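Short-chain dehydrogenase/reductase SDR (Burkholderia phymatum, PDB 5IG2) binds NAD and is probably an oxidoreductase of the short-chain dehydrogenase/reductase family acting on CH-OH groups. Local coordinates at residues G49-A52 / R53-T57; E176-Y179 / H180-N184; V209-E212 / A213-N216. One frame throughout, in Å; residues are numbered along the deposited sequence.

Interaction 1 of 3, residues G49-A52 / R53-T57; sequences GALA and RTVDT
Leu51 and Val55 meet one turn apart on helix 48-60, with Leu51 CD1 4.3 Å from Val55 CG2. Val55 places CG1 anti to its backbone N (chi1 168°), which turns CG2 back along the helix, 3.3 Å from Leu51 O. This apolar ridge, joined by Thr54, rests on Leu43 of strand 40-45, and Leu51 also touches Asp45, an NAD-binding residue. Thr54 keeps its hydroxyl beside the backbone N (chi1 -64°). OG1 of Thr54 therefore reaches back to Ala50 O at 3.1 Å, but Ala22 O, a weak partner, competes for the same proton, and the bond is not settled. Ala50 O accepts the amide of Thr54, N to O 3.0 Å and nearly straight at 166°. On another side of the helix Arg53 lays its CG 3.4 Å from Gly49 O, then bends at its next two torsions; beyond the two segments, Arg53 NH2 forms a salt bridge with Asp56 of the second subunit. The main-chain ladder is regular, as in Val55 N to Leu51 O at 2.9 Å. The chemistry thus divides the helix: aliphatic groups seal it onto the sheet of the Rossmann fold, next to the cofactor site, while a charged side chain faces a neighbouring subunit.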
loop_
_atom_site.group_PDB
_atom_site.type_symbol
_atom_site.label_atom_id
_atom_site.label_comp_id
_atom_site.label_asym_id
_atom_site.label_seq_id
_atom_site.Cartn_x
_atom_site.Cartn_y
_atom_site.Cartn_z
ATOM N N GLY B 49 39.804 22.749 1.737
ATOM C CA GLY B 49 38.379 22.442 1.730
ATOM C C GLY B 49 38.012 21.374 2.743
ATOM O O GLY B 49 37.070 21.531 3.527
ATOM N N ALA B 50 38.775 20.277 2.753
ATOM C CA ALA B 50 38.528 19.204 3.710
ATOM C C ALA B 50 38.720 19.685 5.143
ATOM O O ALA B 50 37.927 19.352 6.033
ATOM C CB ALA B 50 39.452 18.022 3.399
ATOM N N LEU B 51 39.767 20.476 5.382
ATOM C CA LEU B 51 40.032 20.995 6.721
ATOM C C LEU B 51 38.897 21.891 7.197
ATOM O O LEU B 51 38.448 21.784 8.345
ATOM C CB LEU B 51 41.357 21.762 6.723
ATOM C CG LEU B 51 41.832 22.314 8.071
ATOM C CD1 LEU B 51 42.043 21.197 9.089
ATOM C CD2 LEU B 51 43.097 23.157 7.908
ATOM N N ALA B 52 38.416 22.779 6.321
ATOM C CA ALA B 52 37.326 23.670 6.696
ATOM C C ALA B 52 36.067 22.889 7.058
ATOM O O ALA B 52 35.374 23.232 8.021
ATOM C CB ALA B 52 37.044 24.658 5.561
ATOM N N ARG B 53 35.747 21.834 6.300
ATOM C CA ARG B 53 34.553 21.059 6.619
ATOM C C ARG B 53 34.711 20.339 7.954
ATOM O O ARG B 53 33.779 20.318 8.771
ATOM C CB ARG B 53 34.251 20.061 5.498
ATOM C CG ARG B 53 33.812 20.699 4.187
ATOM C CD ARG B 53 32.516 21.474 4.347
ATOM N NE ARG B 53 31.444 20.614 4.847
ATOM C CZ ARG B 53 30.389 21.058 5.519
ATOM N NH1 ARG B 53 30.256 22.359 5.761
ATOM N NH2 ARG B 53 29.463 20.203 5.944
ATOM N N THR B 54 35.890 19.751 8.194
ATOM C CA THR B 54 36.151 19.078 9.465
ATOM C C THR B 54 35.975 20.038 10.637
ATOM O O THR B 54 35.288 19.726 11.617
ATOM C CB THR B 54 37.567 18.485 9.468
ATOM O OG1 THR B 54 37.673 17.474 8.456
ATOM C CG2 THR B 54 37.895 17.875 10.831
ATOM N N VAL B 55 36.591 21.221 10.545
ATOM C CA VAL B 55 36.505 22.208 11.619
ATOM C C VAL B 55 35.059 22.656 11.822
ATOM O O VAL B 55 34.570 22.739 12.955
ATOM C CB VAL B 55 37.426 23.407 11.313
ATOM C CG1 VAL B 55 37.124 24.572 12.253
ATOM C CG2 VAL B 55 38.900 23.001 11.397
ATOM N N ASP B 56 34.363 22.964 10.722
ATOM C CA ASP B 56 32.991 23.451 10.797
ATOM C C ASP B 56 32.099 22.468 11.550
ATOM O O ASP B 56 31.382 22.845 12.484
ATOM C CB ASP B 56 32.460 23.691 9.381
ATOM C CG ASP B 56 31.106 24.367 9.371
ATOM O OD1 ASP B 56 30.089 23.686 9.623
ATOM O OD2 ASP B 56 31.053 25.586 9.096
ATOM N N THR B 57 32.158 21.189 11.168
ATOM C CA THR B 57 31.298 20.180 11.771
ATOM C C THR B 57 31.631 19.962 13.245
ATOM O O THR B 57 30.725 19.873 14.084
ATOM C CB THR B 57 31.421 18.886 10.973
ATOM O OG1 THR B 57 30.835 19.101 9.687
ATOM C CG2 THR B 57 30.682 17.739 11.662
#

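Interaction 2 of 3, residues E176-Y179 / H180-N184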
loop_
_atom_site.group_PDB
_atom_site.type_symbol
_atom_site.label_atom_id
_atom_site.label_comp_id
_atom_site.label_asym_id
_atom_site.label_seq_id
_atom_site.Cartn_x
_atom_site.Cartn_y
_atom_site.Cartn_z
ATOM N N GLU B 176 61.293 5.748 17.977
ATOM C CA GLU B 176 61.950 4.925 18.985
ATOM C C GLU B 176 63.089 5.684 19.653
ATOM O O GLU B 176 63.276 5.591 20.873
ATOM C CB GLU B 176 62.472 3.628 18.358
ATOM C CG GLU B 176 61.380 2.636 17.957
ATOM C CD GLU B 176 61.923 1.431 17.194
ATOM O OE1 GLU B 176 63.132 1.414 16.865
ATOM O OE2 GLU B 176 61.142 0.488 16.939
ATOM N N THR B 177 63.869 6.431 18.864
ATOM C CA THR B 177 64.959 7.204 19.448
ATOM C C THR B 177 64.427 8.325 20.320
ATOM O O THR B 177 64.975 8.596 21.395
ATOM C CB THR B 177 65.856 7.787 18.364
ATOM O OG1 THR B 177 66.180 6.771 17.412
ATOM C CG2 THR B 177 67.136 8.317 19.009
ATOM N N LEU B 178 63.372 8.999 19.857
ATOM C CA LEU B 178 62.758 10.054 20.652
ATOM C C LEU B 178 62.288 9.519 22.001
ATOM O O LEU B 178 62.389 10.214 23.022
ATOM C CB LEU B 178 61.590 10.662 19.878
ATOM C CG LEU B 178 60.753 11.738 20.574
ATOM C CD1 LEU B 178 61.602 12.974 20.858
ATOM C CD2 LEU B 178 59.521 12.078 19.717
ATOM N N TYR B 179 61.781 8.278 22.022
ATOM C CA TYR B 179 61.362 7.666 23.279
ATOM C C TYR B 179 62.512 7.639 24.275
ATOM O O TYR B 179 62.347 7.998 25.448
ATOM C CB TYR B 179 60.823 6.254 23.024
ATOM C CG TYR B 179 60.522 5.480 24.293
ATOM C CD1 TYR B 179 61.514 4.723 24.915
ATOM C CD2 TYR B 179 59.251 5.518 24.881
ATOM C CE1 TYR B 179 61.260 4.024 26.082
ATOM C CE2 TYR B 179 58.989 4.817 26.058
ATOM C CZ TYR B 179 60.003 4.069 26.646
ATOM O OH TYR B 179 59.775 3.354 27.799
ATOM N N HIS B 180 63.697 7.233 23.820
ATOM C CA HIS B 180 64.846 7.191 24.721
ATOM C C HIS B 180 65.359 8.588 25.044
ATOM O O HIS B 180 65.800 8.847 26.172
ATOM C CB HIS B 180 65.960 6.351 24.107
ATOM C CG HIS B 180 65.613 4.904 23.967
ATOM N ND1 HIS B 180 65.257 4.117 25.044
ATOM C CD2 HIS B 180 65.577 4.096 22.880
ATOM C CE1 HIS B 180 65.019 2.887 24.627
ATOM N NE2 HIS B 180 65.203 2.848 23.318
ATOM N N ASP B 181 65.344 9.491 24.061
ATOM C CA ASP B 181 65.855 10.838 24.297
ATOM C C ASP B 181 65.007 11.569 25.325
ATOM O O ASP B 181 65.535 12.280 26.190
ATOM C CB ASP B 181 65.889 11.638 22.995
ATOM C CG ASP B 181 66.920 11.130 22.010
ATOM O OD1 ASP B 181 67.719 10.226 22.355
ATOM O OD2 ASP B 181 66.946 11.674 20.886
ATOM N N LEU B 182 63.682 11.427 25.233
ATOM C CA LEU B 182 62.812 12.109 26.182
ATOM C C LEU B 182 63.028 11.571 27.588
ATOM O O LEU B 182 62.989 12.327 28.566
ATOM C CB LEU B 182 61.349 11.973 25.745
ATOM C CG LEU B 182 60.910 12.784 24.513
ATOM C CD1 LEU B 182 59.531 12.338 24.010
ATOM C CD2 LEU B 182 60.898 14.290 24.805
ATOM N N ARG B 183 63.299 10.273 27.713
ATOM C CA ARG B 183 63.587 9.734 29.038
ATOM C C ARG B 183 64.941 10.214 29.551
ATOM O O ARG B 183 65.095 10.474 30.753
ATOM C CB ARG B 183 63.512 8.210 29.007
ATOM C CG ARG B 183 62.078 7.707 28.988
ATOM C CD ARG B 183 61.987 6.282 28.529
ATOM N NE ARG B 183 62.528 5.349 29.507
ATOM C CZ ARG B 183 61.852 4.910 30.563
ATOM N NH1 ARG B 183 60.611 5.336 30.778
ATOM N NH2 ARG B 183 62.419 4.051 31.403
ATOM N N ASN B 184 65.929 10.351 28.658
ATOM C CA ASN B 184 67.248 10.811 29.086
ATOM C C ASN B 184 67.223 12.285 29.473
ATOM O O ASN B 184 67.857 12.683 30.456
ATOM C CB ASN B 184 68.281 10.561 27.986
ATOM C CG ASN B 184 68.701 9.110 27.906
ATOM O OD1 ASN B 184 68.484 8.341 28.846
ATOM N ND2 ASN B 184 69.312 8.722 26.782
#
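Helix 162-185, the crossover of the beta-alpha-beta unit between strands 144-149 and 189-194, carries a small cluster of flat groups near its C-terminal end. Tyr179 and His180 form a T-shaped pair, the edge of the tyrosine directed at the imidazole face, with centroids 5.4 Å apart and planes at 81°. Tyr179 CD1 leads, 3.8 Å from His180 ND1. One turn on, Arg183 runs alongside the phenol: its CD sits over the ring face, 3.8 Å from the centroid, in a CH-pi contact. The bend at chi3 (70°) then lays the guanidinium within 5° of parallel to the ring, with Tyr179 OH over one of its faces. The ring of Tyr179 also meets that of Phe258. Elsewhere on the helix, Leu178 CG packs 3.7 Å from Leu182 CD1, and both leucines touch Cys191 of strand 189-194 and Trp108 of the third subunit. Asp181 sits beside Thr177 but spends its carboxylate on backbone amides of the third subunit, Ser160 N on OD1 and Leu107 N on OD2. The backbone bond Leu182 N to Leu178 O is 2.8 Å. A helix wedged between its own sheet and a partner subunit is characteristic of oligomeric Rossmann-fold SDR enzymes.

Interaction 3 of 3, residues V209-E212 / A213-N216. With NAD (nicotinamide-adenine-dinucleotide), chain F.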
loop_
_atom_site.group_PDB
_atom_site.type_symbol
_atom_site.label_atom_id
_atom_site.label_comp_id
_atom_site.label_asym_id
_atom_site.label_seq_id
_atom_site.Cartn_x
_atom_site.Cartn_y
_atom_site.Cartn_z
ATOM N N VAL B 209 47.044 16.014 -3.329
ATOM C CA VAL B 209 47.753 17.073 -2.616
ATOM C C VAL B 209 49.251 17.070 -2.921
ATOM O O VAL B 209 50.034 17.627 -2.152
ATOM C CB VAL B 209 47.506 17.010 -1.094
ATOM C CG1 VAL B 209 46.060 17.364 -0.759
ATOM C CG2 VAL B 209 47.903 15.647 -0.524
ATOM N N ARG B 210 49.675 16.458 -4.022
ATOM C CA ARG B 210 51.065 16.619 -4.431
ATOM C C ARG B 210 51.256 18.048 -4.926
ATOM O O ARG B 210 50.450 18.530 -5.735
ATOM C CB ARG B 210 51.459 15.621 -5.523
ATOM C CG ARG B 210 52.918 15.764 -5.984
ATOM C CD ARG B 210 53.169 15.137 -7.361
ATOM N NE ARG B 210 53.117 13.680 -7.320
ATOM C CZ ARG B 210 54.181 12.882 -7.325
ATOM N NH1 ARG B 210 55.410 13.393 -7.390
ATOM N NH2 ARG B 210 54.013 11.564 -7.277
ATOM N N PRO B 211 52.277 18.765 -4.451
ATOM C CA PRO B 211 52.478 20.146 -4.905
ATOM C C PRO B 211 52.876 20.182 -6.367
ATOM O O PRO B 211 53.508 19.257 -6.884
ATOM C CB PRO B 211 53.610 20.660 -4.010
ATOM C CG PRO B 211 54.295 19.459 -3.541
ATOM C CD PRO B 211 53.256 18.379 -3.424
ATOM N N GLU B 212 52.495 21.276 -7.031
ATOM C CA GLU B 212 52.721 21.381 -8.469
ATOM C C GLU B 212 54.201 21.274 -8.804
ATOM O O GLU B 212 54.575 20.682 -9.824
ATOM C CB GLU B 212 52.133 22.691 -8.998
ATOM C CG GLU B 212 52.433 22.992 -10.471
ATOM C CD GLU B 212 51.589 22.177 -11.455
ATOM O OE1 GLU B 212 51.898 22.209 -12.673
ATOM O OE2 GLU B 212 50.619 21.514 -11.020
ATOM N N ALA B 213 55.064 21.814 -7.943
ATOM C CA ALA B 213 56.492 21.796 -8.232
ATOM C C ALA B 213 57.073 20.386 -8.241
ATOM O O ALA B 213 58.132 20.172 -8.835
ATOM C CB ALA B 213 57.237 22.665 -7.220
ATOM N N LEU B 214 56.410 19.419 -7.613
ATOM C CA LEU B 214 56.908 18.053 -7.584
ATOM C C LEU B 214 56.142 17.123 -8.517
ATOM O O LEU B 214 56.277 15.900 -8.402
ATOM C CB LEU B 214 56.872 17.522 -6.152
ATOM C CG LEU B 214 57.801 18.302 -5.216
ATOM C CD1 LEU B 214 57.619 17.904 -3.745
ATOM C CD2 LEU B 214 59.240 18.113 -5.662
ATOM N N ARG B 215 55.352 17.663 -9.444
ATOM C CA ARG B 215 54.649 16.815 -10.392
ATOM C C ARG B 215 55.625 16.112 -11.332
ATOM O O ARG B 215 56.753 16.565 -11.567
ATOM C CB ARG B 215 53.658 17.624 -11.216
ATOM C CG ARG B 215 52.553 18.224 -10.400
ATOM C CD ARG B 215 51.246 18.216 -11.162
ATOM N NE ARG B 215 50.325 19.219 -10.637
ATOM C CZ ARG B 215 49.634 19.091 -9.507
ATOM N NH1 ARG B 215 48.824 20.069 -9.122
ATOM N NH2 ARG B 215 49.752 17.992 -8.765
ATOM N N ASN B 216 55.168 14.984 -11.873
ATOM C CA ASN B 216 55.930 14.195 -12.833
ATOM C C ASN B 216 55.436 14.511 -14.237
ATOM O O ASN B 216 54.240 14.380 -14.521
ATOM C CB ASN B 216 55.782 12.702 -12.547
ATOM C CG ASN B 216 56.384 12.304 -11.218
ATOM O OD1 ASN B 216 57.505 12.703 -10.896
ATOM N ND2 ASN B 216 55.641 11.523 -10.429
HETATM P PA NAD F . 44.198 10.632 4.271
HETATM O O1A NAD F . 44.515 10.951 2.863
HETATM O O2A NAD F . 42.711 10.335 4.516
HETATM O O5B NAD F . 44.671 11.752 5.300
HETATM C C5B NAD F . 45.996 12.310 5.227
HETATM C C4B NAD F . 45.841 13.806 5.199
HETATM O O4B NAD F . 47.148 14.420 5.161
HETATM C C3B NAD F . 45.052 14.370 4.004
HETATM O O3B NAD F . 43.955 15.168 4.434
HETATM C C2B NAD F . 46.088 15.223 3.255
HETATM O O2B NAD F . 45.519 16.392 2.678
HETATM C C1B NAD F . 47.039 15.593 4.384
HETATM N N9A NAD F . 48.368 15.996 3.943
HETATM C C8A NAD F . 49.113 15.449 2.931
HETATM N N7A NAD F . 50.227 16.094 2.678
HETATM C C5A NAD F . 50.217 17.136 3.593
HETATM C C6A NAD F . 51.115 18.191 3.837
HETATM N N6A NAD F . 52.197 18.431 3.092
HETATM N N1A NAD F . 50.831 19.035 4.853
HETATM C C2A NAD F . 49.710 18.839 5.559
HETATM N N3A NAD F . 48.774 17.896 5.404
HETATM C C4A NAD F . 49.087 17.075 4.393
HETATM O O3 NAD F . 45.053 9.376 4.738
HETATM P PN NAD F . 45.270 8.702 6.172
HETATM O O1N NAD F . 44.306 9.264 7.151
HETATM O O2N NAD F . 45.300 7.239 5.950
HETATM O O5D NAD F . 46.746 9.215 6.475
HETATM C C5D NAD F . 47.175 9.525 7.819
HETATM C C4D NAD F . 48.465 8.787 8.082
HETATM O O4D NAD F . 48.213 7.370 8.234
HETATM C C3D NAD F . 49.536 8.917 6.991
HETATM O O3D NAD F . 50.803 9.150 7.594
HETATM C C2D NAD F . 49.522 7.536 6.333
HETATM O O2D NAD F . 50.785 7.242 5.750
HETATM C C1D NAD F . 49.223 6.680 7.554
HETATM N N1N NAD F . 48.737 5.241 7.291
HETATM C C2N NAD F . 47.596 5.057 6.603
HETATM C C3N NAD F . 47.115 3.778 6.388
HETATM C C7N NAD F . 45.781 3.495 5.772
HETATM O O7N NAD F . 45.554 2.367 5.308
HETATM N N7N NAD F . 44.930 4.500 5.640
HETATM C C4N NAD F . 47.828 2.704 6.906
HETATM C C5N NAD F . 48.990 2.925 7.626
HETATM C C6N NAD F . 49.437 4.209 7.805
#
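The distance between Glu212 OE2 and Arg215 NE, modelled at only 2.3 Å, is implausibly short for the salt bridge it represents, so its exact geometry is doubtful. The pair belongs to a turn in the loop after strand 189-194 of the Rossmann fold, where a single 3-10-like turn is closed by two i-to-i+3 bonds. Leu214 N reaches Pro211 O at 3.0 Å, and Arg215 N reaches Glu212 O at 3.1 Å. As modelled, the carboxylate and guanidinium planes are steeply inclined, and Glu212 CA lies over one guanidinium face. Across the turn, Pro211 CG touches Leu214 CD1 at 3.7 Å, and both residues lean on Trp117 of helix 112-140. Arg210 is the buried residue of the turn. With CG anti to the backbone N and a bend at chi3 (-71°), its guanidinium is brought to Leu214 O and Asn216, with Asn216 ND2 over one face. Arg210 NH2 makes salt bridges with Glu207 and Asp114; Asp114 also accepts Asn216 ND2, which fixes both groups against helix 112-140. At the cofactor end Val209 borders the NAD pocket, its CG2 3.7 Å from C8A of the adenine. The other amino group of Arg210, NH1, donates to Leu214 O at 2.8 Å with an N-H...O angle of 147°.

From the N terminus, interaction 1 comes first, in the helix linking strands 40-45 and 65-69; interaction 2 follows in helix 162-185 between strands 144-149 and 189-194, and interaction 3 in the loop before helix 222-236. Each is a local contact within one continuous segment. They lie in series, with none nested or crossed, and only interaction 3 closes a turn outside a regular helix. Interactions 1 and 2 are on opposite sides of the chain's centre, their centres 34 Å apart, and each faces a different neighbouring subunit. Interactions 1 and 3 approach to about 8 Å between nearest atoms, both close to NAD, while interaction 3 ties its loop to helix 112-140.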